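Local coordinates for protein dTDP-4-dehydrorhamnose reductase (Yersinia enterocolitica, PDB 5U9C) that probably catalyses the NADPH-dependent reduction of dTDP-4-dehydro-beta-L-rhamnose to dTDP-L-rhamnose, a step of dTDP-L-rhamnose biosynthesis, at residues D[16-20]-D[157-161]; D[6-10]-D[51-57]; D[116-121]-D[261-266]; D[185-190]-D[224-229]. The contacts are given in a common frame with arbitrary orientation. Residues are numbered along the deposited sequence.

Contact 1: D[16-20]-D[157-161]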
loop_
_atom_site.group_PDB
_atom_site.type_symbol
_atom_site.label_atom_id
_atom_site.label_comp_id
_atom_site.label_asym_id
_atom_site.label_seq_id
_atom_site.Cartn_x
_atom_site.Cartn_y
_atom_site.Cartn_z
HETATM N N MSE D 16 -8.671 -1.668 -36.139
HETATM C CA MSE D 16 -9.180 -3.054 -36.040
HETATM C C MSE D 16 -10.682 -3.077 -35.871
HETATM O O MSE D 16 -11.409 -3.634 -36.707
HETATM C CB MSE D 16 -8.467 -3.745 -34.873
HETATM C CG MSE D 16 -9.004 -5.110 -34.443
HETATM SE SE MSE D 16 -7.802 -5.832 -33.024
HETATM C CE MSE D 16 -6.912 -4.248 -32.228
ATOM N N LEU D 17 -11.155 -2.462 -34.794
ATOM C CA LEU D 17 -12.580 -2.403 -34.507
ATOM C C LEU D 17 -13.328 -1.549 -35.531
ATOM O O LEU D 17 -14.386 -1.940 -36.004
ATOM C CB LEU D 17 -12.828 -1.834 -33.100
ATOM C CG LEU D 17 -14.302 -1.711 -32.707
ATOM C CD1 LEU D 17 -14.987 -3.082 -32.723
ATOM C CD2 LEU D 17 -14.441 -1.040 -31.366
ATOM N N GLY D 18 -12.776 -0.381 -35.852
ATOM C CA GLY D 18 -13.414 0.551 -36.778
ATOM C C GLY D 18 -13.748 0.000 -38.151
ATOM O O GLY D 18 -14.782 0.353 -38.729
ATOM N N ALA D 19 -12.859 -0.839 -38.686
ATOM C CA ALA D 19 -13.061 -1.433 -40.008
ATOM C C ALA D 19 -14.280 -2.367 -40.000
ATOM O O ALA D 19 -15.073 -2.349 -40.937
ATOM C CB ALA D 19 -11.798 -2.168 -40.488
ATOM N N TYR D 20 -14.426 -3.174 -38.941
ATOM C CA TYR D 20 -15.587 -4.045 -38.840
ATOM C C TYR D 20 -16.869 -3.186 -38.772
ATOM O O TYR D 20 -17.829 -3.456 -39.471
ATOM C CB TYR D 20 -15.520 -4.967 -37.608
ATOM C CG TYR D 20 -14.510 -6.133 -37.631
ATOM C CD1 TYR D 20 -14.781 -7.323 -38.316
ATOM C CD2 TYR D 20 -13.361 -6.083 -36.865
ATOM C CE1 TYR D 20 -13.870 -8.392 -38.293
ATOM C CE2 TYR D 20 -12.458 -7.139 -36.828
ATOM C CZ TYR D 20 -12.708 -8.289 -37.530
ATOM O OH TYR D 20 -11.782 -9.315 -37.452
HETATM N N MSE D 157 -7.873 -6.769 -27.227
HETATM C CA MSE D 157 -8.640 -6.879 -28.469
HETATM C C MSE D 157 -8.065 -7.892 -29.443
HETATM O O MSE D 157 -6.869 -7.916 -29.690
HETATM C CB MSE D 157 -8.702 -5.475 -29.084
HETATM C CG MSE D 157 -9.726 -5.328 -30.221
HETATM SE SE MSE D 157 -11.524 -5.012 -29.475
HETATM C CE MSE D 157 -11.247 -3.095 -29.116
ATOM N N ILE D 158 -8.908 -8.789 -29.944
ATOM C CA ILE D 158 -8.484 -9.723 -30.993
ATOM C C ILE D 158 -9.349 -9.462 -32.242
ATOM O O ILE D 158 -10.589 -9.329 -32.158
ATOM C CB ILE D 158 -8.529 -11.204 -30.556
ATOM C CG1 ILE D 158 -9.957 -11.664 -30.283
ATOM C CG2 ILE D 158 -7.659 -11.407 -29.315
ATOM C CD1 ILE D 158 -10.055 -13.121 -29.897
ATOM N N GLY D 159 -8.688 -9.326 -33.383
ATOM C CA GLY D 159 -9.374 -9.068 -34.640
ATOM C C GLY D 159 -8.417 -8.639 -35.739
ATOM O O GLY D 159 -7.277 -8.290 -35.462
ATOM N N GLY D 160 -8.901 -8.659 -36.979
ATOM C CA GLY D 160 -8.108 -8.258 -38.138
ATOM C C GLY D 160 -7.934 -9.387 -39.132
ATOM O O GLY D 160 -7.892 -9.152 -40.325
ATOM N N GLY D 161 -7.826 -10.614 -38.641
ATOM C CA GLY D 161 -7.682 -11.763 -39.529
ATOM C C GLY D 161 -6.286 -11.916 -40.135
ATOM O O GLY D 161 -5.365 -11.150 -39.810
#
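This is a helix-to-loop contact in the Rossmann-type part of the fold. The first helix after the opening strand, 16-25, meets the end of strand 156-158 and the glycine run behind it. Gly18 fits the last glycine of a GxGxxG pattern, consistent with an NADP-binding fold. Residues 16 and 157 are selenomethionines, and their side chains meet. SE of Met16 lies 3.4 Å from CG of Met157 and 3.5 Å from the carbonyl O of Gly159. Leu17 adds a looser apolar touch, CD2 to CE of Met157 at 4.4 Å. Gly159 leaves room for the helix: a CB there would sit tight against both Met16 and Tyr20. Gly160 has backbone angles that call for glycine by themselves. Helix 196-209 packs on Leu17 and Tyr20 from outside the pair. The polar link is at the edge of the Tyr20 ring, where the backbone N of Gly160 donates an almost straight hydrogen bond to Tyr20 OH, 3.0 Å long.

Contact 2: D[6-10]-D[51-57]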
loop_
_atom_site.group_PDB
_atom_site.type_symbol
_atom_site.label_atom_id
_atom_site.label_comp_id
_atom_site.label_asym_id
_atom_site.label_seq_id
_atom_site.Cartn_x
_atom_site.Cartn_y
_atom_site.Cartn_z
ATOM N N ARG D 6 -29.996 9.666 -41.022
ATOM C CA ARG D 6 -29.287 9.921 -39.756
ATOM C C ARG D 6 -27.776 9.800 -40.055
ATOM O O ARG D 6 -27.358 8.889 -40.785
ATOM C CB ARG D 6 -29.623 8.873 -38.714
ATOM C CG ARG D 6 -31.089 8.652 -38.361
ATOM C CD ARG D 6 -31.155 7.397 -37.481
ATOM N NE ARG D 6 -32.495 6.858 -37.251
ATOM C CZ ARG D 6 -33.346 7.277 -36.314
ATOM N NH1 ARG D 6 -34.537 6.693 -36.197
ATOM N NH2 ARG D 6 -33.030 8.285 -35.503
ATOM N N LYS D 7 -26.969 10.695 -39.489
ATOM C CA LYS D 7 -25.541 10.715 -39.774
ATOM C C LYS D 7 -24.696 10.180 -38.598
ATOM O O LYS D 7 -24.917 10.557 -37.429
ATOM C CB LYS D 7 -25.108 12.146 -40.166
ATOM C CG LYS D 7 -23.630 12.258 -40.504
ATOM C CD LYS D 7 -23.115 13.690 -40.708
ATOM C CE LYS D 7 -23.520 14.316 -42.032
ATOM N NZ LYS D 7 -22.799 15.618 -42.249
ATOM N N ILE D 8 -23.767 9.289 -38.938
ATOM C CA ILE D 8 -22.783 8.707 -38.022
ATOM C C ILE D 8 -21.396 9.219 -38.418
ATOM O O ILE D 8 -20.983 9.105 -39.582
ATOM C CB ILE D 8 -22.733 7.171 -38.119
ATOM C CG1 ILE D 8 -24.019 6.569 -37.575
ATOM C CG2 ILE D 8 -21.549 6.633 -37.320
ATOM C CD1 ILE D 8 -24.179 5.088 -37.843
ATOM N N LEU D 9 -20.681 9.779 -37.461
ATOM C CA LEU D 9 -19.318 10.249 -37.679
ATOM C C LEU D 9 -18.383 9.322 -36.871
ATOM O O LEU D 9 -18.554 9.165 -35.655
ATOM C CB LEU D 9 -19.207 11.710 -37.275
ATOM C CG LEU D 9 -17.871 12.399 -37.553
ATOM C CD1 LEU D 9 -18.046 13.911 -37.695
ATOM C CD2 LEU D 9 -16.838 12.079 -36.479
ATOM N N ILE D 10 -17.418 8.704 -37.556
ATOM C CA ILE D 10 -16.491 7.732 -36.944
ATOM C C ILE D 10 -15.035 8.168 -36.961
ATOM O O ILE D 10 -14.531 8.539 -38.016
ATOM C CB ILE D 10 -16.515 6.374 -37.715
ATOM C CG1 ILE D 10 -17.947 5.898 -37.884
ATOM C CG2 ILE D 10 -15.651 5.303 -37.009
ATOM C CD1 ILE D 10 -18.090 4.582 -38.606
ATOM N N TYR D 51 -14.950 21.311 -36.855
ATOM C CA TYR D 51 -15.219 20.255 -37.847
ATOM C C TYR D 51 -16.433 19.415 -37.475
ATOM O O TYR D 51 -17.373 19.313 -38.253
ATOM C CB TYR D 51 -13.992 19.348 -38.086
ATOM C CG TYR D 51 -14.328 18.137 -38.906
ATOM C CD1 TYR D 51 -14.661 18.246 -40.258
ATOM C CD2 TYR D 51 -14.347 16.880 -38.323
ATOM C CE1 TYR D 51 -15.009 17.117 -41.012
ATOM C CE2 TYR D 51 -14.694 15.759 -39.046
ATOM C CZ TYR D 51 -15.020 15.871 -40.380
ATOM O OH TYR D 51 -15.347 14.725 -41.050
ATOM N N ILE D 52 -16.437 18.846 -36.282
ATOM C CA ILE D 52 -17.565 18.003 -35.891
ATOM C C ILE D 52 -18.908 18.747 -35.808
ATOM O O ILE D 52 -19.923 18.235 -36.299
ATOM C CB ILE D 52 -17.273 17.233 -34.599
ATOM C CG1 ILE D 52 -16.078 16.298 -34.844
ATOM C CG2 ILE D 52 -18.510 16.462 -34.134
ATOM C CD1 ILE D 52 -15.715 15.449 -33.645
ATOM N N THR D 53 -18.923 19.949 -35.229
ATOM C CA THR D 53 -20.178 20.679 -35.081
ATOM C C THR D 53 -20.779 21.049 -36.429
ATOM O O THR D 53 -21.993 20.998 -36.577
ATOM C CB THR D 53 -20.071 21.915 -34.156
ATOM O OG1 THR D 53 -19.018 22.777 -34.599
ATOM C CG2 THR D 53 -19.778 21.478 -32.737
ATOM N N ALA D 54 -19.934 21.398 -37.410
ATOM C CA ALA D 54 -20.426 21.713 -38.765
ATOM C C ALA D 54 -21.016 20.475 -39.454
ATOM O O ALA D 54 -21.926 20.616 -40.279
ATOM C CB ALA D 54 -19.337 22.349 -39.637
ATOM N N GLU D 55 -20.521 19.274 -39.120
ATOM C CA GLU D 55 -21.066 18.028 -39.700
ATOM C C GLU D 55 -22.426 17.655 -39.108
ATOM O O GLU D 55 -23.194 16.916 -39.729
ATOM C CB GLU D 55 -20.109 16.839 -39.489
ATOM C CG GLU D 55 -18.806 16.927 -40.273
ATOM C CD GLU D 55 -19.038 16.893 -41.764
ATOM O OE1 GLU D 55 -19.791 16.011 -42.216
ATOM O OE2 GLU D 55 -18.469 17.739 -42.477
ATOM N N LYS D 56 -22.701 18.132 -37.895
ATOM C CA LYS D 56 -23.976 17.857 -37.211
ATOM C C LYS D 56 -24.360 16.385 -37.211
ATOM O O LYS D 56 -25.443 16.025 -37.639
ATOM C CB LYS D 56 -25.108 18.709 -37.796
ATOM C CG LYS D 56 -24.895 20.193 -37.560
ATOM C CD LYS D 56 -25.979 21.039 -38.194
ATOM C CE LYS D 56 -25.735 22.504 -37.872
ATOM N NZ LYS D 56 -26.717 23.373 -38.542
ATOM N N PRO D 57 -23.466 15.522 -36.723
ATOM C CA PRO D 57 -23.835 14.119 -36.706
ATOM C C PRO D 57 -24.877 13.823 -35.644
ATOM O O PRO D 57 -24.986 14.560 -34.669
ATOM C CB PRO D 57 -22.521 13.430 -36.333
ATOM C CG PRO D 57 -21.809 14.428 -35.467
ATOM C CD PRO D 57 -22.185 15.776 -36.032
#
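Strand 7-10 packs against the C-terminal end of the helix that holds residues 51-55. The two short axes run nearly antiparallel, at 164°, and approach to 10.4 Å. Lys7 makes the polar link. Its NZ donates to the carbonyl O of Glu55 at 2.9 Å and to the carboxylate OE1 of Glu55 at 3.0 Å, the second being a salt bridge. One ammonium group thus serves both a backbone acceptor in the last turn of the helix and the acid beside it. The backbone N of Lys7 has its own partner, the carboxylate of Asp58. Within the helix, Glu55 N donates to Tyr51 O at 3.3 Å. Lys56 then leaves helical geometry with positive phi, and the chain turns into Pro57. Leu9 makes the apolar half of the contact. Its CD1 lies 4.1 Å from Tyr51 CE2, 4.2 Å from Ile52 CG1 and 4.0 Å from Glu55 CB, while its CB is 3.9 Å from Pro57 CB. Helix 76-97 packs on Ile52 and Pro57. The near-antiparallel strand and helix, with strand 59-62 following beside strand 7-11 in the parallel sheet, are characteristic of the alpha/beta layering of a Rossmann fold.

Contact 3: D[116-121]-D[261-266]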
loop_
_atom_site.group_PDB
_atom_site.type_symbol
_atom_site.label_atom_id
_atom_site.label_comp_id
_atom_site.label_asym_id
_atom_site.label_seq_id
_atom_site.Cartn_x
_atom_site.Cartn_y
_atom_site.Cartn_z
ATOM N N LEU D 116 -7.806 -9.522 -9.154
ATOM C CA LEU D 116 -7.833 -10.346 -10.367
ATOM C C LEU D 116 -8.820 -9.928 -11.460
ATOM O O LEU D 116 -8.547 -10.134 -12.651
ATOM C CB LEU D 116 -8.003 -11.815 -9.969
ATOM C CG LEU D 116 -6.843 -12.279 -9.024
ATOM C CD1 LEU D 116 -6.930 -13.758 -8.647
ATOM C CD2 LEU D 116 -5.432 -11.968 -9.549
ATOM N N SER D 117 -9.920 -9.277 -11.077
ATOM C CA SER D 117 -10.919 -8.886 -12.057
ATOM C C SER D 117 -11.675 -7.657 -11.571
ATOM O O SER D 117 -11.821 -7.479 -10.362
ATOM C CB SER D 117 -11.904 -10.043 -12.247
ATOM O OG SER D 117 -12.636 -9.842 -13.410
ATOM N N TYR D 118 -12.160 -6.838 -12.503
ATOM C CA TYR D 118 -12.886 -5.616 -12.185
ATOM C C TYR D 118 -14.229 -5.520 -12.945
ATOM O O TYR D 118 -14.288 -5.782 -14.167
ATOM C CB TYR D 118 -12.033 -4.381 -12.554
ATOM C CG TYR D 118 -10.682 -4.343 -11.865
ATOM C CD1 TYR D 118 -9.575 -4.967 -12.423
ATOM C CD2 TYR D 118 -10.525 -3.695 -10.636
ATOM C CE1 TYR D 118 -8.354 -4.962 -11.782
ATOM C CE2 TYR D 118 -9.302 -3.685 -9.977
ATOM C CZ TYR D 118 -8.216 -4.307 -10.563
ATOM O OH TYR D 118 -7.005 -4.276 -9.915
ATOM N N ASN D 119 -15.292 -5.131 -12.236
ATOM C CA ASN D 119 -16.586 -4.888 -12.874
ATOM C C ASN D 119 -16.891 -3.374 -12.920
ATOM O O ASN D 119 -16.059 -2.553 -12.469
ATOM C CB ASN D 119 -17.700 -5.723 -12.227
ATOM C CG ASN D 119 -17.982 -5.328 -10.804
ATOM O OD1 ASN D 119 -18.041 -4.130 -10.467
ATOM N ND2 ASN D 119 -18.208 -6.333 -9.954
ATOM N N GLU D 120 -18.044 -3.004 -13.477
ATOM C CA GLU D 120 -18.413 -1.593 -13.632
ATOM C C GLU D 120 -18.559 -0.793 -12.307
ATOM O O GLU D 120 -18.530 0.430 -12.333
ATOM C CB GLU D 120 -19.660 -1.411 -14.517
ATOM C CG GLU D 120 -19.541 -1.911 -15.967
ATOM C CD GLU D 120 -19.945 -3.379 -16.172
ATOM O OE1 GLU D 120 -19.950 -4.156 -15.199
ATOM O OE2 GLU D 120 -20.241 -3.764 -17.328
ATOM N N LEU D 121 -18.694 -1.474 -11.166
ATOM C CA LEU D 121 -18.741 -0.787 -9.867
ATOM C C LEU D 121 -17.348 -0.489 -9.296
ATOM O O LEU D 121 -17.217 0.365 -8.397
ATOM C CB LEU D 121 -19.559 -1.559 -8.822
ATOM C CG LEU D 121 -21.056 -1.424 -8.954
ATOM C CD1 LEU D 121 -21.770 -2.259 -7.887
ATOM C CD2 LEU D 121 -21.476 0.046 -8.849
ATOM N N GLY D 261 -7.932 -7.947 -15.892
ATOM C CA GLY D 261 -9.145 -8.655 -16.216
ATOM C C GLY D 261 -10.387 -7.809 -15.921
ATOM O O GLY D 261 -10.432 -7.071 -14.929
ATOM N N ILE D 262 -11.361 -7.872 -16.822
ATOM C CA ILE D 262 -12.643 -7.189 -16.636
ATOM C C ILE D 262 -13.823 -8.139 -16.831
ATOM O O ILE D 262 -13.749 -9.090 -17.618
ATOM C CB ILE D 262 -12.824 -5.983 -17.562
ATOM C CG1 ILE D 262 -12.480 -6.327 -19.009
ATOM C CG2 ILE D 262 -11.958 -4.815 -17.095
ATOM C CD1 ILE D 262 -12.950 -5.262 -19.986
ATOM N N GLU D 263 -14.872 -7.909 -16.057
ATOM C CA GLU D 263 -16.125 -8.645 -16.181
ATOM C C GLU D 263 -17.261 -7.631 -16.067
ATOM O O GLU D 263 -17.038 -6.468 -15.664
ATOM C CB GLU D 263 -16.232 -9.777 -15.156
ATOM C CG GLU D 263 -16.346 -9.350 -13.724
ATOM C CD GLU D 263 -16.081 -10.506 -12.773
ATOM O OE1 GLU D 263 -14.978 -11.063 -12.795
ATOM O OE2 GLU D 263 -16.964 -10.835 -11.978
ATOM N N SER D 264 -18.451 -8.024 -16.508
ATOM C CA SER D 264 -19.595 -7.118 -16.471
ATOM C C SER D 264 -20.672 -7.615 -15.559
ATOM O O SER D 264 -20.978 -8.810 -15.528
ATOM C CB SER D 264 -20.198 -6.936 -17.861
ATOM O OG SER D 264 -21.302 -6.024 -17.832
ATOM N N ILE D 265 -21.247 -6.685 -14.812
ATOM C CA ILE D 265 -22.422 -6.978 -13.989
ATOM C C ILE D 265 -23.673 -6.416 -14.656
ATOM O O ILE D 265 -24.761 -6.586 -14.136
ATOM C CB ILE D 265 -22.313 -6.370 -12.590
ATOM C CG1 ILE D 265 -21.986 -4.868 -12.670
ATOM C CG2 ILE D 265 -21.237 -7.110 -11.822
ATOM C CD1 ILE D 265 -22.097 -4.130 -11.347
ATOM N N TYR D 266 -23.524 -5.727 -15.790
ATOM C CA TYR D 266 -24.674 -5.114 -16.468
ATOM C C TYR D 266 -25.035 -5.670 -17.852
ATOM O O TYR D 266 -26.086 -5.322 -18.371
ATOM C CB TYR D 266 -24.477 -3.579 -16.608
ATOM C CG TYR D 266 -24.344 -2.795 -15.301
ATOM C CD1 TYR D 266 -25.151 -3.079 -14.203
ATOM C CD2 TYR D 266 -23.498 -1.706 -15.211
ATOM C CE1 TYR D 266 -25.054 -2.352 -13.032
ATOM C CE2 TYR D 266 -23.396 -0.964 -14.044
ATOM C CZ TYR D 266 -24.177 -1.292 -12.957
ATOM O OH TYR D 266 -24.091 -0.581 -11.794
HETATM O O HOH W 1 -11.944 -11.118 -16.013
HETATM O O HOH W 2 -18.190 -9.150 -10.363
#
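Two extended segments run side by side here as a short, weakly bonded parallel beta ladder, then continue into turns joined by side chains. The regular part pairs Tyr118 with Ile262. Tyr118 N donates to Gly261 O at 3.0 Å, and Glu263 N donates to Tyr118 O at 2.9 Å. A CB on Gly261 would clash with Leu116 O, so the close approach suits glycine. Glu120 has the largest area buried by the partner segment. Its carboxylate reaches across twice: OE1 accepts from Ile265 N at 2.9 Å, and OE2 accepts from Ser264 OG at 2.5 Å. OE2 is also hydrogen-bonded to the backbone N of His216. A bound citrate lies about 5 Å from the Glu120 side chain; it probably comes from the crystallisation liquor. Glu263 is next in buried area. Its OE1 accepts from Ser117 OG at 2.7 Å, while OE2 is hydrogen-bonded to His246 of a neighbouring subunit. Ile265 follows, with CD1 3.8 Å from CG of Leu121. Further packing on Asn119, Leu121, Ile265 and Tyr266 comes from another subunit, so the paired segments also form part of the assembly's interfaces. An Asx turn at Asn119 and an ST turn at Ser264 shape the two segments. One water joins them again, accepting from Asn119 ND2 at 2.8 Å and donating to Glu263 OE2 at 2.6 Å.

Contact 4: D[185-190]-D[224-229]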
loop_
_atom_site.group_PDB
_atom_site.type_symbol
_atom_site.label_atom_id
_atom_site.label_comp_id
_atom_site.label_asym_id
_atom_site.label_seq_id
_atom_site.Cartn_x
_atom_site.Cartn_y
_atom_site.Cartn_z
ATOM N N ALA D 185 5.751 -16.955 -24.127
ATOM C CA ALA D 185 4.592 -16.133 -23.838
ATOM C C ALA D 185 4.547 -15.847 -22.326
ATOM O O ALA D 185 4.771 -16.738 -21.507
ATOM C CB ALA D 185 3.306 -16.830 -24.285
ATOM N N VAL D 186 4.255 -14.602 -21.988
ATOM C CA VAL D 186 4.228 -14.152 -20.611
ATOM C C VAL D 186 3.115 -14.848 -19.816
ATOM O O VAL D 186 1.952 -14.832 -20.217
ATOM C CB VAL D 186 4.098 -12.616 -20.553
ATOM C CG1 VAL D 186 3.975 -12.123 -19.126
ATOM C CG2 VAL D 186 5.302 -11.968 -21.234
ATOM N N SER D 187 3.493 -15.468 -18.699
ATOM C CA SER D 187 2.555 -16.188 -17.852
ATOM C C SER D 187 2.099 -15.448 -16.583
ATOM O O SER D 187 1.137 -15.874 -15.944
ATOM C CB SER D 187 3.175 -17.513 -17.418
ATOM O OG SER D 187 4.318 -17.294 -16.616
ATOM N N ASP D 188 2.757 -14.345 -16.243
ATOM C CA ASP D 188 2.493 -13.662 -14.964
ATOM C C ASP D 188 1.817 -12.284 -15.032
ATOM O O ASP D 188 1.976 -11.482 -14.118
ATOM C CB ASP D 188 3.792 -13.611 -14.131
ATOM C CG ASP D 188 4.890 -12.764 -14.775
ATOM O OD1 ASP D 188 4.635 -12.106 -15.807
ATOM O OD2 ASP D 188 6.013 -12.725 -14.211
ATOM N N ARG D 189 1.092 -12.033 -16.117
ATOM C CA ARG D 189 0.266 -10.829 -16.294
ATOM C C ARG D 189 -1.056 -11.361 -16.884
ATOM O O ARG D 189 -1.047 -12.072 -17.887
ATOM C CB ARG D 189 0.907 -9.792 -17.213
ATOM C CG ARG D 189 2.224 -9.216 -16.697
ATOM C CD ARG D 189 2.050 -8.352 -15.445
ATOM N NE ARG D 189 3.303 -7.782 -14.923
ATOM C CZ ARG D 189 4.113 -8.358 -14.029
ATOM N NH1 ARG D 189 3.866 -9.578 -13.528
ATOM N NH2 ARG D 189 5.212 -7.714 -13.646
ATOM N N LEU D 190 -2.172 -11.057 -16.229
ATOM C CA LEU D 190 -3.471 -11.562 -16.645
ATOM C C LEU D 190 -4.367 -10.468 -17.228
ATOM O O LEU D 190 -4.192 -9.274 -16.944
ATOM C CB LEU D 190 -4.176 -12.194 -15.446
ATOM C CG LEU D 190 -3.404 -13.263 -14.657
ATOM C CD1 LEU D 190 -4.130 -13.636 -13.368
ATOM C CD2 LEU D 190 -3.200 -14.469 -15.531
ATOM N N SER D 224 -3.744 -15.476 -19.032
ATOM C CA SER D 224 -2.447 -14.872 -19.406
ATOM C C SER D 224 -2.242 -15.043 -20.887
ATOM O O SER D 224 -2.958 -15.836 -21.529
ATOM C CB SER D 224 -1.283 -15.574 -18.691
ATOM O OG SER D 224 -1.137 -16.925 -19.132
ATOM N N ARG D 225 -1.243 -14.348 -21.422
ATOM C CA ARG D 225 -0.880 -14.505 -22.832
ATOM C C ARG D 225 -0.414 -15.929 -23.063
ATOM O O ARG D 225 -0.602 -16.467 -24.147
ATOM C CB ARG D 225 0.222 -13.548 -23.242
ATOM C CG ARG D 225 -0.121 -12.075 -23.132
ATOM C CD ARG D 225 -1.282 -11.688 -24.010
ATOM N NE ARG D 225 -1.397 -10.230 -24.102
ATOM C CZ ARG D 225 -2.193 -9.586 -24.948
ATOM N NH1 ARG D 225 -2.968 -10.257 -25.819
ATOM N NH2 ARG D 225 -2.200 -8.256 -24.932
ATOM N N PHE D 226 0.210 -16.530 -22.047
ATOM C CA PHE D 226 0.649 -17.915 -22.135
ATOM C C PHE D 226 -0.534 -18.850 -22.363
ATOM O O PHE D 226 -0.460 -19.765 -23.194
ATOM C CB PHE D 226 1.440 -18.330 -20.877
ATOM C CG PHE D 226 1.742 -19.797 -20.809
ATOM C CD1 PHE D 226 2.661 -20.373 -21.692
ATOM C CD2 PHE D 226 1.126 -20.609 -19.855
ATOM C CE1 PHE D 226 2.942 -21.737 -21.631
ATOM C CE2 PHE D 226 1.400 -21.972 -19.789
ATOM C CZ PHE D 226 2.314 -22.544 -20.680
ATOM N N ASP D 227 -1.620 -18.624 -21.616
ATOM C CA ASP D 227 -2.854 -19.421 -21.761
ATOM C C ASP D 227 -3.394 -19.280 -23.186
ATOM O O ASP D 227 -3.821 -20.259 -23.808
ATOM C CB ASP D 227 -3.958 -18.954 -20.797
ATOM C CG ASP D 227 -3.635 -19.212 -19.349
ATOM O OD1 ASP D 227 -3.054 -20.263 -19.022
ATOM O OD2 ASP D 227 -4.006 -18.360 -18.516
ATOM N N ILE D 228 -3.386 -18.054 -23.688
ATOM C CA ILE D 228 -3.874 -17.774 -25.040
ATOM C C ILE D 228 -2.981 -18.463 -26.086
ATOM O O ILE D 228 -3.491 -19.084 -27.042
ATOM C CB ILE D 228 -3.951 -16.246 -25.288
ATOM C CG1 ILE D 228 -5.012 -15.630 -24.365
ATOM C CG2 ILE D 228 -4.264 -15.957 -26.754
ATOM C CD1 ILE D 228 -5.013 -14.099 -24.356
ATOM N N ALA D 229 -1.663 -18.375 -25.915
ATOM C CA ALA D 229 -0.758 -19.014 -26.886
ATOM C C ALA D 229 -0.979 -20.523 -26.899
ATOM O O ALA D 229 -1.036 -21.127 -27.968
ATOM C CB ALA D 229 0.692 -18.680 -26.590
HETATM O O HOH W 3 0.471 -12.398 -19.982
HETATM O O HOH W 4 -0.362 -18.308 -17.017
#
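A capping box at the start of helix 225-235 meets the end of strand 182-186 and the turn after it, beside the site where (R)-malate has been seen in this protein. Phe168 of that site packs on Arg225, and Arg256 lies close to Arg189. Arg225 also makes a cation-pi contact with Trp156. Ser224 is the N-cap: its OG accepts from Asp227 N at 3.0 Å, and Ser224 N donates to Asp227 OD2 at 2.9 Å. The end of strand 182-186 supplies an acceptor to the helix start: Phe226 N donates to Val186 O at 3.0 Å. Apolar contact comes from Ala185, whose CB lies 3.6 Å from Phe226 CA and 3.9 Å from Ala229 CB. The small side chains of Ala185 and Ala229 let the strand end sit close to the first helical turn. Strand 241-245 flanks the same surface, touching Phe226 and Ala229. A water completes the join: it donates to Val186 O at 2.9 Å and Arg189 O at 2.6 Å, and accepts from Arg225 N at 3.0 Å.

Overall arrangement
From the N terminus, strand 7-11 opens contact 2 and helix 16-25 opens contact 1. Contact 2 closes first, at 51-57, tying strand 7-11 to helix 48-55 within the Rossmann-type sheet region. Contact 1 closes at 157-161, so the two cross; it joins the first Rossmann helix to the mixed-sheet region. Contact 3 opens at 116-121, before contact 1 has closed, and ends at 261-266, pairing strands 117-118 and 261-262; these two also cross. Contact 4 lies wholly within the span of contact 3 and joins strand 182-186 to helix 225-235. Contacts 2 and 4 sit on opposite sides of the chain's centre. Contacts 3 and 4 both touch the same neighbouring subunit.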